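Local atomic coordinates of protein (auracyanin) (Chloroflexus aurantiacus, PDB entry 1QHQ), a protein that carries electrons as a blue copper protein, probably as a soluble acceptor for the membrane-bound alternative complex III of a photosynthetic bacterium. Residues R22-D26 with A27-A31; A80-L83 with F84-P87. One frame throughout, in Å; residues are numbered along the deposited sequence.

Overall arrangement
Both interactions are local folds of the chain, set in different loops of a single cupredoxin domain, each centred about 13 Å from the middle of the molecule. Interaction 1 comes first, in the loop between strands 17-22 and 34-38, which run in different sheets. Interaction 2 follows in the long connection from helix 66-77 to strand 93-96. Their centres are 20 Å apart and their nearest atoms about 11 Å, so they do not touch; what they share is the neighbourhood of the copper ion. The side chain of Phe30 comes within about 6 Å of the metal and that of Phe84 within about 9 Å, placing an aromatic ring from each loop near the electron-transfer site.

Interaction 1 (R22-D26 with A27-A31); sequences RAAPD and ALAFA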
ATOM      1  N   ARG A  22      -3.042   5.303   8.569  1.00 11.54           N
ATOM      2  CA  ARG A  22      -2.905   4.554   9.823  1.00 12.30           C
ATOM      3  C   ARG A  22      -3.741   3.248   9.668  1.00 13.81           C
ATOM      4  O   ARG A  22      -4.713   3.240   8.926  1.00 11.24           O
ATOM      5  CB  ARG A  22      -3.421   5.283  11.052  1.00 14.13           C
ATOM      6  CG  ARG A  22      -2.993   6.701  11.239  1.00 25.40           C
ATOM      7  CD  ARG A  22      -1.930   6.954  12.264  1.00 36.29           C
ATOM      8  NE  ARG A  22      -1.552   8.383  12.303  1.00 45.84           N
ATOM      9  CZ  ARG A  22      -1.505   9.121  13.401  1.00 52.01           C
ATOM     10  NH1 ARG A  22      -1.801   8.603  14.588  1.00 52.04           N
ATOM     11  NH2 ARG A  22      -1.155  10.417  13.338  1.00 55.15           N
ATOM     12  N   ALA A  23      -3.376   2.311  10.526  1.00 15.13           N
ATOM     13  CA  ALA A  23      -4.189   1.070  10.607  1.00 17.35           C
ATOM     14  C   ALA A  23      -5.348   1.302  11.550  1.00 15.96           C
ATOM     15  O   ALA A  23      -5.286   2.169  12.441  1.00 14.73           O
ATOM     16  CB  ALA A  23      -3.286  -0.052  11.115  1.00 13.91           C
ATOM     17  N   ALA A  24      -6.461   0.592  11.316  1.00 16.44           N
ATOM     18  CA  ALA A  24      -7.499   0.597  12.402  1.00 16.05           C
ATOM     19  C   ALA A  24      -6.843  -0.119  13.603  1.00 14.99           C
ATOM     20  O   ALA A  24      -6.061  -1.043  13.393  1.00 17.34           O
ATOM     21  CB  ALA A  24      -8.702  -0.193  11.931  1.00 18.04           C
ATOM     22  N   PRO A  25      -7.123   0.341  14.795  1.00 20.92           N
ATOM     23  CA  PRO A  25      -6.488  -0.215  15.991  1.00 22.94           C
ATOM     24  C   PRO A  25      -7.051  -1.578  16.350  1.00 23.50           C
ATOM     25  O   PRO A  25      -6.296  -2.419  16.857  1.00 23.81           O
ATOM     26  CB  PRO A  25      -6.759   0.818  17.056  1.00 23.68           C
ATOM     27  CG  PRO A  25      -8.044   1.452  16.657  1.00 24.68           C
ATOM     28  CD  PRO A  25      -8.032   1.455  15.123  1.00 20.53           C
ATOM     29  N   ASP A  26      -8.307  -1.827  16.021  1.00 24.01           N
ATOM     30  CA  ASP A  26      -8.981  -3.062  16.441  1.00 24.04           C
ATOM     31  C   ASP A  26      -9.608  -3.827  15.300  1.00 24.28           C
ATOM     32  O   ASP A  26     -10.453  -4.729  15.514  1.00 22.93           O
ATOM     33  CB  ASP A  26     -10.067  -2.692  17.486  1.00 28.31           C
ATOM     34  CG  ASP A  26      -9.405  -2.186  18.774  1.00 32.07           C
ATOM     35  OD1 ASP A  26      -8.528  -2.921  19.281  1.00 33.48           O
ATOM     36  OD2 ASP A  26      -9.650  -1.032  19.150  1.00 35.55           O
ATOM     37  N   ALA A  27      -9.205  -3.570  14.060  1.00 18.29           N
ATOM     38  CA  ALA A  27      -9.767  -4.269  12.908  1.00 16.89           C
ATOM     39  C   ALA A  27      -8.734  -4.493  11.844  1.00 17.87           C
ATOM     40  O   ALA A  27      -7.742  -3.721  11.776  1.00 18.64           O
ATOM     41  CB  ALA A  27     -10.956  -3.475  12.329  1.00 17.27           C
ATOM     42  N   LEU A  28      -8.941  -5.403  10.920  1.00 15.96           N
ATOM     43  CA  LEU A  28      -8.111  -5.575   9.748  1.00 16.63           C
ATOM     44  C   LEU A  28      -8.555  -4.617   8.638  1.00 16.44           C
ATOM     45  O   LEU A  28      -9.230  -4.941   7.680  1.00 16.14           O
ATOM     46  CB  LEU A  28      -8.151  -7.031   9.275  1.00 16.48           C
ATOM     47  CG  LEU A  28      -7.822  -8.057  10.395  1.00 20.34           C
ATOM     48  CD1 LEU A  28      -7.884  -9.459   9.799  1.00 21.26           C
ATOM     49  CD2 LEU A  28      -6.457  -7.792  10.987  1.00 19.26           C
ATOM     50  N   ALA A  29      -8.180  -3.336   8.859  1.00 15.81           N
ATOM     51  CA  ALA A  29      -8.618  -2.289   7.926  1.00 14.09           C
ATOM     52  C   ALA A  29      -7.639  -1.100   8.058  1.00 16.12           C
ATOM     53  O   ALA A  29      -6.990  -0.941   9.079  1.00 15.37           O
ATOM     54  CB  ALA A  29      -9.998  -1.798   8.313  1.00 14.29           C
ATOM     55  N   PHE A  30      -7.667  -0.282   7.008  1.00 14.88           N
ATOM     56  CA  PHE A  30      -6.991   1.025   7.145  1.00 11.97           C
ATOM     57  C   PHE A  30      -7.968   1.950   7.865  1.00 13.18           C
ATOM     58  O   PHE A  30      -9.180   1.879   7.635  1.00 15.36           O
ATOM     59  CB  PHE A  30      -6.703   1.569   5.740  1.00 10.01           C
ATOM     60  CG  PHE A  30      -5.690   0.788   4.981  1.00  7.17           C
ATOM     61  CD1 PHE A  30      -4.336   0.816   5.331  1.00  7.47           C
ATOM     62  CD2 PHE A  30      -6.061  -0.034   3.919  1.00  8.55           C
ATOM     63  CE1 PHE A  30      -3.424   0.058   4.664  1.00 10.43           C
ATOM     64  CE2 PHE A  30      -5.147  -0.807   3.252  1.00  9.76           C
ATOM     65  CZ  PHE A  30      -3.787  -0.753   3.598  1.00  9.86           C
ATOM     66  N   ALA A  31      -7.431   2.954   8.580  1.00 12.66           N
ATOM     67  CA  ALA A  31      -8.300   3.963   9.178  1.00 15.47           C
ATOM     68  C   ALA A  31      -8.873   4.871   8.092  1.00 14.68           C
ATOM     69  O   ALA A  31      -9.991   5.339   8.176  1.00 18.60           O
ATOM     70  CB  ALA A  31      -7.557   4.768  10.231  1.00 17.06           C
TER
HETATM   71  O   HOH W   1      -5.233  -3.457  12.820  1.00 14.76           O
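Ala24 and Ala29 meet through backbone and side chains alike: Ala24 N donates to Ala29 O at 2.8 Å, while their CB atoms lie 4.2 Å apart. A second bond, Ala31 N to Arg22 O, is also 2.8 Å long and nearly straight, with an N-H...O angle of 176°. In both bonds the donor approaches tilted somewhat from the plane of the carbonyl. Together they bracket Ala23 and Phe30 as a non-hydrogen-bonded antiparallel pair, the single bridge of this loop. Farther round the bend direct bonding gives way to water. One molecule donates to both Ala24 O (2.6 Å) and Ala27 O (2.7 Å), joining two carbonyls that cannot bond to each other. Ala27 O also accepts a weak bond from Ala29 N, closing an inverse gamma turn centred on Leu28. This small hairpin-like excursion leaves strand 17-22 of the cupredoxin fold at the copper end of the domain: Ala23 packs on the copper ligand His57, and Leu28 on His127. Phe30 is directed away from the segment 22-26, its CG anti to the carbonyl carbon (chi1 -68°). Its ring lies against the ligand Met132 and meets Trp59 and Tyr120 edge-to-face. Ala24 CB reaches Ala27 CB at 4.0 Å as well as Ala29, so the three methyl groups cluster on one face of the loop. The charged ends find partners beyond the loop, Arg22 NE in a salt bridge with Glu20 OE1 and Asp26, at the exposed tip, accepting a hydrogen bond at OD1 from Asn52 ND2.

Interaction 2 (A80-L83 with F84-P87); sequences ADAL and FVPP
Phe84 lays one face of its ring over Ala80, whose CA sits 3.9 Å from the ring centroid and 21° off the normal, a CH-pi contact offset toward the rim. The methyl group reaches farther out, with Ala80 CB 3.5 Å from Phe84 CE1 and equally near CZ, so the outer part of the ring bears on the alanine. The first torsion puts CG anti to the carbonyl carbon (chi1 -57°), and from there the ring reaches back over the residue four places earlier. That return is prepared by the backbone. Leu83 N bonds to Ala80 O at 3.0 Å, closing a tight turn through Asp81 and Ala82; Leu83 and Phe84 then both take positive phi, an uncommon pair of left-handed conformations for residues with side chains, and reverse the chain. Beyond the ring a smaller apolar contact joins Ala82 CB to Val85 CG2 at 3.8 Å. CG2, the branch between the backbone N and the carbonyl carbon of Val85, is the one turned to Ala82, and it also lies 3.6 Å from Ala82 O. Val85 is also packed on Trp96 of strand 93-96, and its O accepts from Asn79 ND2. Phe84 is tied to the copper-ligand loop: its O bonds to Thr123 OG1, its ring meets Phe124 edge-to-face, and its side chain touches Pro125. These three partners lie between the ligands Cys122 and His127, so the turn abuts the loop that carries both in the type I copper site of this plastocyanin/azurin-family cupredoxin.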
ATOM      1  N   ALA A  80       6.432 -15.400   1.359  1.00 33.44           N
ATOM      2  CA  ALA A  80       6.541 -15.479   2.805  1.00 32.37           C
ATOM      3  C   ALA A  80       7.894 -15.076   3.349  1.00 31.40           C
ATOM      4  O   ALA A  80       7.980 -14.553   4.474  1.00 30.27           O
ATOM      5  CB  ALA A  80       6.128 -16.863   3.294  1.00 33.08           C
ATOM      6  N   ASP A  81       8.954 -15.205   2.570  1.00 33.12           N
ATOM      7  CA  ASP A  81      10.307 -14.898   3.045  1.00 34.19           C
ATOM      8  C   ASP A  81      10.496 -13.408   3.263  1.00 33.65           C
ATOM      9  O   ASP A  81      11.197 -12.976   4.176  1.00 34.11           O
ATOM     10  CB  ASP A  81      11.343 -15.428   2.050  1.00 40.25           C
ATOM     11  CG  ASP A  81      11.332 -16.954   2.004  1.00 45.17           C
ATOM     12  OD1 ASP A  81      11.204 -17.569   3.090  1.00 45.86           O
ATOM     13  OD2 ASP A  81      11.430 -17.519   0.898  1.00 48.11           O
ATOM     14  N   ALA A  82       9.741 -12.627   2.477  1.00 30.59           N
ATOM     15  CA  ALA A  82       9.794 -11.167   2.617  1.00 27.91           C
ATOM     16  C   ALA A  82       8.599 -10.678   3.397  1.00 24.89           C
ATOM     17  O   ALA A  82       8.225  -9.500   3.320  1.00 23.83           O
ATOM     18  CB  ALA A  82       9.866 -10.537   1.232  1.00 25.42           C
ATOM     19  N   LEU A  83       7.943 -11.586   4.137  1.00 22.61           N
ATOM     20  CA  LEU A  83       6.812 -11.195   4.964  1.00 19.63           C
ATOM     21  C   LEU A  83       5.690 -10.585   4.123  1.00 19.52           C
ATOM     22  O   LEU A  83       4.836  -9.836   4.656  1.00 17.09           O
ATOM     23  CB  LEU A  83       7.247 -10.240   6.064  1.00 23.04           C
ATOM     24  CG  LEU A  83       7.969 -10.916   7.257  1.00 27.28           C
ATOM     25  CD1 LEU A  83       8.424  -9.855   8.247  1.00 27.84           C
ATOM     26  CD2 LEU A  83       6.981 -11.872   7.931  1.00 29.02           C
ATOM     27  N   PHE A  84       5.436 -11.205   2.984  1.00 17.81           N
ATOM     28  CA  PHE A  84       4.203 -11.072   2.242  1.00 17.65           C
ATOM     29  C   PHE A  84       4.031  -9.705   1.592  1.00 18.99           C
ATOM     30  O   PHE A  84       2.886  -9.268   1.364  1.00 19.38           O
ATOM     31  CB  PHE A  84       2.995 -11.458   3.100  1.00 15.52           C
ATOM     32  CG  PHE A  84       3.082 -12.868   3.673  1.00 16.36           C
ATOM     33  CD1 PHE A  84       2.894 -13.968   2.872  1.00 16.89           C
ATOM     34  CD2 PHE A  84       3.371 -13.042   5.015  1.00 19.85           C
ATOM     35  CE1 PHE A  84       2.985 -15.255   3.397  1.00 20.33           C
ATOM     36  CE2 PHE A  84       3.463 -14.320   5.551  1.00 21.83           C
ATOM     37  CZ  PHE A  84       3.233 -15.416   4.745  1.00 20.15           C
ATOM     38  N   VAL A  85       5.132  -9.022   1.304  1.00 21.11           N
ATOM     39  CA  VAL A  85       5.034  -7.816   0.445  1.00 19.21           C
ATOM     40  C   VAL A  85       4.985  -8.355  -0.990  1.00 20.40           C
ATOM     41  O   VAL A  85       5.397  -9.497  -1.232  1.00 20.38           O
ATOM     42  CB  VAL A  85       6.268  -6.907   0.565  1.00 16.73           C
ATOM     43  CG1 VAL A  85       6.327  -6.259   1.947  1.00 17.98           C
ATOM     44  CG2 VAL A  85       7.550  -7.677   0.271  1.00 19.08           C
ATOM     45  N   PRO A  86       4.486  -7.581  -1.923  1.00 18.35           N
ATOM     46  CA  PRO A  86       4.605  -7.959  -3.337  1.00 18.19           C
ATOM     47  C   PRO A  86       6.068  -8.157  -3.665  1.00 18.11           C
ATOM     48  O   PRO A  86       6.931  -7.407  -3.196  1.00 19.08           O
ATOM     49  CB  PRO A  86       4.066  -6.711  -4.067  1.00 18.05           C
ATOM     50  CG  PRO A  86       3.182  -6.052  -3.072  1.00 18.20           C
ATOM     51  CD  PRO A  86       3.883  -6.249  -1.725  1.00 18.09           C
ATOM     52  N   PRO A  87       6.412  -9.190  -4.423  1.00 21.38           N
ATOM     53  CA  PRO A  87       7.745  -9.373  -4.938  1.00 22.22           C
ATOM     54  C   PRO A  87       8.130  -8.187  -5.820  1.00 24.64           C
ATOM     55  O   PRO A  87       7.252  -7.544  -6.414  1.00 22.49           O
ATOM     56  CB  PRO A  87       7.633 -10.639  -5.798  1.00 23.42           C
ATOM     57  CG  PRO A  87       6.509 -11.396  -5.148  1.00 22.27           C
ATOM     58  CD  PRO A  87       5.499 -10.310  -4.789  1.00 22.67           C
TER